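Local coordinates for protein putative xanthine dehydrogenase YAGS fad-binding subunit (Escherichia coli, PDB 5G5G) that forms the molybdenum-bearing subunit of a periplasmic aldehyde oxidase and probably oxidises aldehydes at a molybdenum centre held by a pterin cytosine dinucleotide, at residues L608-K620 / S683-L695. Residues are numbered along the deposited sequence; the frame is centred on the assembly and turned at random.
With MCN (pterin cytosine dinucleotide), chain Y; MOS (dioxothiomolybdenum(VI) ion), chain Z.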
loop_
_atom_site.group_PDB
_atom_site.type_symbol
_atom_site.label_atom_id
_atom_site.label_comp_id
_atom_site.label_asym_id
_atom_site.label_seq_id
_atom_site.Cartn_x
_atom_site.Cartn_y
_atom_site.Cartn_z
ATOM N N LEU C 608 12.895 3.623 -16.516
ATOM C CA LEU C 608 14.049 4.480 -16.286
ATOM C C LEU C 608 13.550 5.844 -15.829
ATOM O O LEU C 608 12.643 6.402 -16.434
ATOM C CB LEU C 608 14.915 4.639 -17.523
ATOM C CG LEU C 608 16.053 5.668 -17.445
ATOM C CD1 LEU C 608 17.103 5.266 -16.426
ATOM C CD2 LEU C 608 16.689 5.865 -18.817
ATOM N N ALA C 609 14.120 6.374 -14.765
ATOM C CA ALA C 609 13.928 7.782 -14.370
ATOM C C ALA C 609 15.284 8.505 -14.398
ATOM O O ALA C 609 16.245 8.049 -13.768
ATOM C CB ALA C 609 13.349 7.879 -12.984
ATOM N N VAL C 610 15.339 9.637 -15.083
ATOM C CA VAL C 610 16.476 10.502 -15.011
ATOM C C VAL C 610 16.045 11.804 -14.306
ATOM O O VAL C 610 15.161 12.521 -14.784
ATOM C CB VAL C 610 17.089 10.786 -16.401
ATOM C CG1 VAL C 610 18.339 11.639 -16.264
ATOM C CG2 VAL C 610 17.416 9.481 -17.178
ATOM N N CYS C 611 16.673 12.096 -13.152
ATOM C CA CYS C 611 16.273 13.188 -12.276
ATOM C C CYS C 611 17.346 14.246 -12.101
ATOM O O CYS C 611 18.568 13.923 -11.989
ATOM C CB CYS C 611 15.966 12.592 -10.906
ATOM S SG CYS C 611 14.625 11.437 -10.951
ATOM N N ALA C 612 16.879 15.494 -12.011
ATOM C CA ALA C 612 17.692 16.656 -11.656
ATOM C C ALA C 612 17.066 17.309 -10.421
ATOM O O ALA C 612 16.013 17.972 -10.504
ATOM C CB ALA C 612 17.744 17.622 -12.816
ATOM N N ALA C 613 17.690 17.049 -9.261
ATOM C CA ALA C 613 17.138 17.433 -7.960
ATOM C C ALA C 613 18.224 18.063 -7.074
ATOM O O ALA C 613 18.351 17.811 -5.869
ATOM C CB ALA C 613 16.535 16.199 -7.313
ATOM N N GLY C 614 18.996 18.943 -7.667
ATOM C CA GLY C 614 20.188 19.523 -6.982
ATOM C C GLY C 614 21.282 18.496 -6.700
ATOM O O GLY C 614 21.295 17.403 -7.265
ATOM N N ARG C 615 22.147 18.839 -5.766
ATOM C CA ARG C 615 23.164 17.889 -5.252
ATOM C C ARG C 615 22.475 16.760 -4.523
ATOM O O ARG C 615 21.677 17.025 -3.618
ATOM C CB ARG C 615 24.107 18.612 -4.315
ATOM C CG ARG C 615 25.009 17.670 -3.487
ATOM C CD ARG C 615 25.998 18.482 -2.702
ATOM N NE ARG C 615 27.031 19.090 -3.526
ATOM C CZ ARG C 615 27.764 20.150 -3.161
ATOM N NH1 ARG C 615 27.512 20.823 -2.026
ATOM N NH2 ARG C 615 28.741 20.581 -3.960
ATOM N N ILE C 616 22.758 15.528 -4.912
ATOM C CA ILE C 616 22.219 14.378 -4.214
ATOM C C ILE C 616 23.067 14.061 -2.988
ATOM O O ILE C 616 24.297 13.929 -3.063
ATOM C CB ILE C 616 22.159 13.153 -5.160
ATOM C CG1 ILE C 616 21.230 13.479 -6.353
ATOM C CG2 ILE C 616 21.744 11.917 -4.379
ATOM C CD1 ILE C 616 19.802 13.699 -6.000
ATOM N N LEU C 617 22.407 13.957 -1.853
ATOM C CA LEU C 617 23.058 13.802 -0.574
ATOM C C LEU C 617 23.456 12.341 -0.267
ATOM O O LEU C 617 24.485 12.097 0.360
ATOM C CB LEU C 617 22.201 14.428 0.505
ATOM C CG LEU C 617 21.850 15.926 0.369
ATOM C CD1 LEU C 617 20.962 16.439 1.513
ATOM C CD2 LEU C 617 23.102 16.774 0.263
ATOM N N ASN C 618 22.659 11.391 -0.729
ATOM C CA ASN C 618 22.996 9.978 -0.622
ATOM C C ASN C 618 22.397 9.256 -1.791
ATOM O O ASN C 618 21.167 9.067 -1.866
ATOM C CB ASN C 618 22.498 9.405 0.710
ATOM C CG ASN C 618 22.847 7.969 0.878
ATOM O OD1 ASN C 618 22.731 7.174 -0.067
ATOM N ND2 ASN C 618 23.211 7.590 2.113
ATOM N N PRO C 619 23.238 8.888 -2.776
ATOM C CA PRO C 619 22.636 8.348 -4.002
ATOM C C PRO C 619 21.899 7.028 -3.795
ATOM O O PRO C 619 21.017 6.709 -4.590
ATOM C CB PRO C 619 23.822 8.152 -4.919
ATOM C CG PRO C 619 24.807 9.222 -4.462
ATOM C CD PRO C 619 24.633 9.305 -2.970
ATOM N N LYS C 620 22.233 6.273 -2.741
ATOM C CA LYS C 620 21.531 4.997 -2.464
ATOM C C LYS C 620 20.132 5.230 -1.926
ATOM O O LYS C 620 19.150 4.685 -2.440
ATOM C CB LYS C 620 22.340 4.093 -1.524
ATOM C CG LYS C 620 21.662 2.712 -1.373
ATOM C CD LYS C 620 22.614 1.595 -1.020
ATOM C CE LYS C 620 23.186 1.774 0.336
ATOM N NZ LYS C 620 24.127 0.660 0.626
ATOM N N SER C 683 20.378 26.538 -1.191
ATOM C CA SER C 683 20.801 26.468 0.207
ATOM C C SER C 683 22.278 26.246 0.283
ATOM O O SER C 683 22.898 26.008 -0.737
ATOM C CB SER C 683 20.107 25.313 0.925
ATOM O OG SER C 683 20.681 24.049 0.501
ATOM N N PRO C 684 22.851 26.229 1.515
ATOM C CA PRO C 684 24.296 25.911 1.630
ATOM C C PRO C 684 24.637 24.448 1.228
ATOM O O PRO C 684 25.765 24.149 0.918
ATOM C CB PRO C 684 24.622 26.131 3.115
ATOM C CG PRO C 684 23.514 27.042 3.591
ATOM C CD PRO C 684 22.276 26.673 2.799
ATOM N N MET C 685 23.649 23.576 1.283
ATOM C CA MET C 685 23.813 22.195 0.852
ATOM C C MET C 685 23.809 22.030 -0.669
ATOM O O MET C 685 24.309 21.051 -1.201
ATOM C CB MET C 685 22.705 21.299 1.473
ATOM C CG MET C 685 22.729 21.253 2.980
ATOM S SD MET C 685 24.239 20.653 3.745
ATOM C CE MET C 685 24.220 18.961 3.196
ATOM N N LYS C 686 23.155 22.964 -1.343
ATOM C CA LYS C 686 22.986 22.975 -2.802
ATOM C C LYS C 686 22.105 21.832 -3.331
ATOM O O LYS C 686 22.150 21.483 -4.503
ATOM C CB LYS C 686 24.370 23.042 -3.479
ATOM C CG LYS C 686 25.246 24.127 -2.874
ATOM C CD LYS C 686 26.605 24.222 -3.578
ATOM C CE LYS C 686 27.454 25.331 -2.975
ATOM N NZ LYS C 686 28.893 25.174 -3.283
ATOM N N ALA C 687 21.269 21.311 -2.423
ATOM C CA ALA C 687 20.405 20.217 -2.657
ATOM C C ALA C 687 19.003 20.726 -2.937
ATOM O O ALA C 687 18.612 21.813 -2.476
ATOM C CB ALA C 687 20.351 19.310 -1.445
ATOM N N LYS C 688 18.245 19.912 -3.664
ATOM C CA LYS C 688 16.795 20.150 -3.808
ATOM C C LYS C 688 16.037 18.853 -3.527
ATOM O O LYS C 688 16.638 17.766 -3.390
ATOM C CB LYS C 688 16.456 20.722 -5.200
ATOM C CG LYS C 688 17.069 22.102 -5.396
ATOM C CD LYS C 688 16.714 22.747 -6.755
ATOM C CE LYS C 688 17.356 21.989 -7.886
ATOM N NZ LYS C 688 17.287 22.856 -9.119
ATOM N N GLY C 689 14.708 18.937 -3.462
ATOM C CA GLY C 689 13.898 17.782 -3.143
ATOM C C GLY C 689 13.885 16.724 -4.228
ATOM O O GLY C 689 14.012 17.042 -5.407
ATOM N N VAL C 690 13.670 15.479 -3.813
ATOM C CA VAL C 690 13.470 14.361 -4.767
ATOM C C VAL C 690 12.304 13.428 -4.512
ATOM O O VAL C 690 11.827 12.745 -5.431
ATOM C CB VAL C 690 14.749 13.540 -4.925
ATOM C CG1 VAL C 690 14.930 12.537 -3.791
ATOM C CG2 VAL C 690 14.828 12.900 -6.322
ATOM N N GLY C 691 11.909 13.333 -3.265
ATOM C CA GLY C 691 10.909 12.340 -2.845
ATOM C C GLY C 691 9.527 12.430 -3.487
ATOM O O GLY C 691 8.845 11.400 -3.563
ATOM N N GLU C 692 9.141 13.636 -3.926
ATOM C CA GLU C 692 7.906 13.845 -4.679
ATOM C C GLU C 692 8.132 13.871 -6.177
ATOM O O GLU C 692 7.347 13.289 -6.932
ATOM C CB GLU C 692 7.171 15.076 -4.165
ATOM C CG GLU C 692 6.702 14.984 -2.707
ATOM C CD GLU C 692 5.885 16.208 -2.295
ATOM O OE1 GLU C 692 6.391 17.343 -2.356
ATOM O OE2 GLU C 692 4.701 15.982 -1.943
ATOM N N LEU C 693 9.228 14.503 -6.597
ATOM C CA LEU C 693 9.649 14.549 -8.001
ATOM C C LEU C 693 9.604 13.157 -8.632
ATOM O O LEU C 693 9.143 12.979 -9.753
ATOM C CB LEU C 693 11.060 15.130 -8.108
ATOM C CG LEU C 693 11.638 15.018 -9.529
ATOM C CD1 LEU C 693 10.887 15.903 -10.527
ATOM C CD2 LEU C 693 13.123 15.360 -9.451
ATOM N N GLY C 694 10.050 12.160 -7.874
ATOM C CA GLY C 694 10.161 10.824 -8.408
ATOM C C GLY C 694 8.896 10.283 -8.955
ATOM O O GLY C 694 8.935 9.403 -9.825
ATOM N N LEU C 695 7.769 10.676 -8.355
ATOM C CA LEU C 695 6.452 10.238 -8.815
ATOM C C LEU C 695 5.902 10.986 -10.053
ATOM O O LEU C 695 5.100 10.476 -10.806
ATOM C CB LEU C 695 5.454 10.399 -7.658
ATOM C CG LEU C 695 4.019 10.015 -7.885
ATOM C CD1 LEU C 695 3.920 8.561 -8.283
ATOM C CD2 LEU C 695 3.173 10.236 -6.638
HETATM N N1 MCN Y . 17.653 12.905 -0.878
HETATM C C2 MCN Y . 19.096 12.850 -1.132
HETATM N N3 MCN Y . 19.392 14.191 -1.803
HETATM C C4 MCN Y . 18.625 15.177 -2.237
HETATM C C5 MCN Y . 17.208 15.049 -1.749
HETATM C C6 MCN Y . 16.808 13.945 -1.190
HETATM O O2 MCN Y . 19.848 12.062 -0.882
HETATM N N4 MCN Y . 18.953 16.224 -2.907
HETATM C "C1'" MCN Y . 17.150 11.622 -0.414
HETATM C C2D MCN Y . 17.495 11.374 1.102
HETATM O "O2'" MCN Y . 17.553 9.972 1.357
HETATM C "C3'" MCN Y . 16.324 11.983 1.687
HETATM C C4D MCN Y . 15.012 11.647 0.845
HETATM O O4D MCN Y . 15.719 11.607 -0.487
HETATM O "O3'" MCN Y . 15.976 11.642 3.078
HETATM C "C5'" MCN Y . 13.904 12.513 0.696
HETATM O "O5'" MCN Y . 14.225 13.875 0.853
HETATM P PA MCN Y . 13.220 14.935 0.333
HETATM O O1A MCN Y . 13.652 16.275 0.924
HETATM O O2A MCN Y . 13.011 14.773 -1.132
HETATM O O3A MCN Y . 11.764 14.499 1.062
HETATM P PB MCN Y . 11.366 14.907 2.537
HETATM O O1B MCN Y . 10.696 16.212 2.541
HETATM O O2B MCN Y . 12.522 14.672 3.453
HETATM O O3B MCN Y . 10.375 13.721 2.826
HETATM C C10 MCN Y . 8.953 13.839 2.393
HETATM C "C9'" MCN Y . 8.638 13.088 1.149
HETATM C "C8'" MCN Y . 7.103 13.456 0.763
HETATM S "S8'" MCN Y . 6.556 15.037 0.840
HETATM C "C7'" MCN Y . 6.352 12.481 0.604
HETATM S "S7'" MCN Y . 4.590 12.678 0.372
HETATM C "C6'" MCN Y . 6.870 11.034 0.339
HETATM C C7 MCN Y . 8.458 11.178 0.180
HETATM O "O9'" MCN Y . 9.035 11.819 1.244
HETATM N "N5'" MCN Y . 6.598 10.320 1.694
HETATM C C4A MCN Y . 7.304 9.027 1.967
HETATM N "N8'" MCN Y . 9.012 9.808 0.185
HETATM C C4B MCN Y . 8.620 8.918 1.122
HETATM N "N1'" MCN Y . 9.283 7.693 1.192
HETATM C "C2'" MCN Y . 9.120 6.810 2.265
HETATM N "N2'" MCN Y . 9.696 5.707 2.329
HETATM N "N3'" MCN Y . 7.950 6.969 2.954
HETATM C "C4'" MCN Y . 7.105 8.062 3.059
HETATM O "O4'" MCN Y . 6.073 8.316 3.709
HETATM MO MO MOS Z . 4.230 14.872 0.993
HETATM S S MOS Z . 2.078 14.938 0.136
HETATM O O1 MOS Z . 3.747 14.660 2.701
HETATM O O2 MOS Z . 4.022 16.935 0.702
HETATM O O HOH W 1 27.876 23.113 -0.532
#
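Arg615 sends CG anti to its own nitrogen (chi1 167°) and then bends at chi3, a course that lays its side chain over the backbone of Met685 and Lys686. The guanidinium thereby takes CB of Lys686 over one face, and NH1 gives a weak hydrogen bond to Met685 O. A water at the guanidinium edge, in its plane, links NH1 to Pro684 O, while Asp13 forms salt bridges with both Arg615 and Lys686, bringing two like charges together on one carboxylate. Leu617, with CG beside its backbone nitrogen (chi1 -58°), points CD2 at Met685 CE, 3.8 Å away, the two side chains crossing at about a right angle. The backbones themselves join in a single beta bridge, Gly614 with Ala687: Arg615 N reaches Lys686 O at 2.9 Å, and Lys688 N donates to Ala613 O at 3.0 Å. Farther along, Ala613 CB packs on Val690 CG2 (3.8 Å) and on Leu693 CD2. Together the two segments present main-chain groups to the cytosine of the pterin cytosine dinucleotide. Its amino nitrogen N4 donates to Arg615 O and, at 2.8 Å, to Lys688 O. Leu617 N gives a straight bond to cytosine N3 (3.0 Å), and cytosine O2 accepts from Asn618 N. Val690 N and Gly691 N both grip the cofactor's phosphate oxygen O2A. With Glu692 OE2 2.9 Å from oxygen O2 of the dioxothiomolybdenum ion, the 683-695 loop runs from nucleotide to metal, as befits the molybdopterin-binding fold of the xanthine dehydrogenase and aldehyde oxidase family in its cytosine-dinucleotide form.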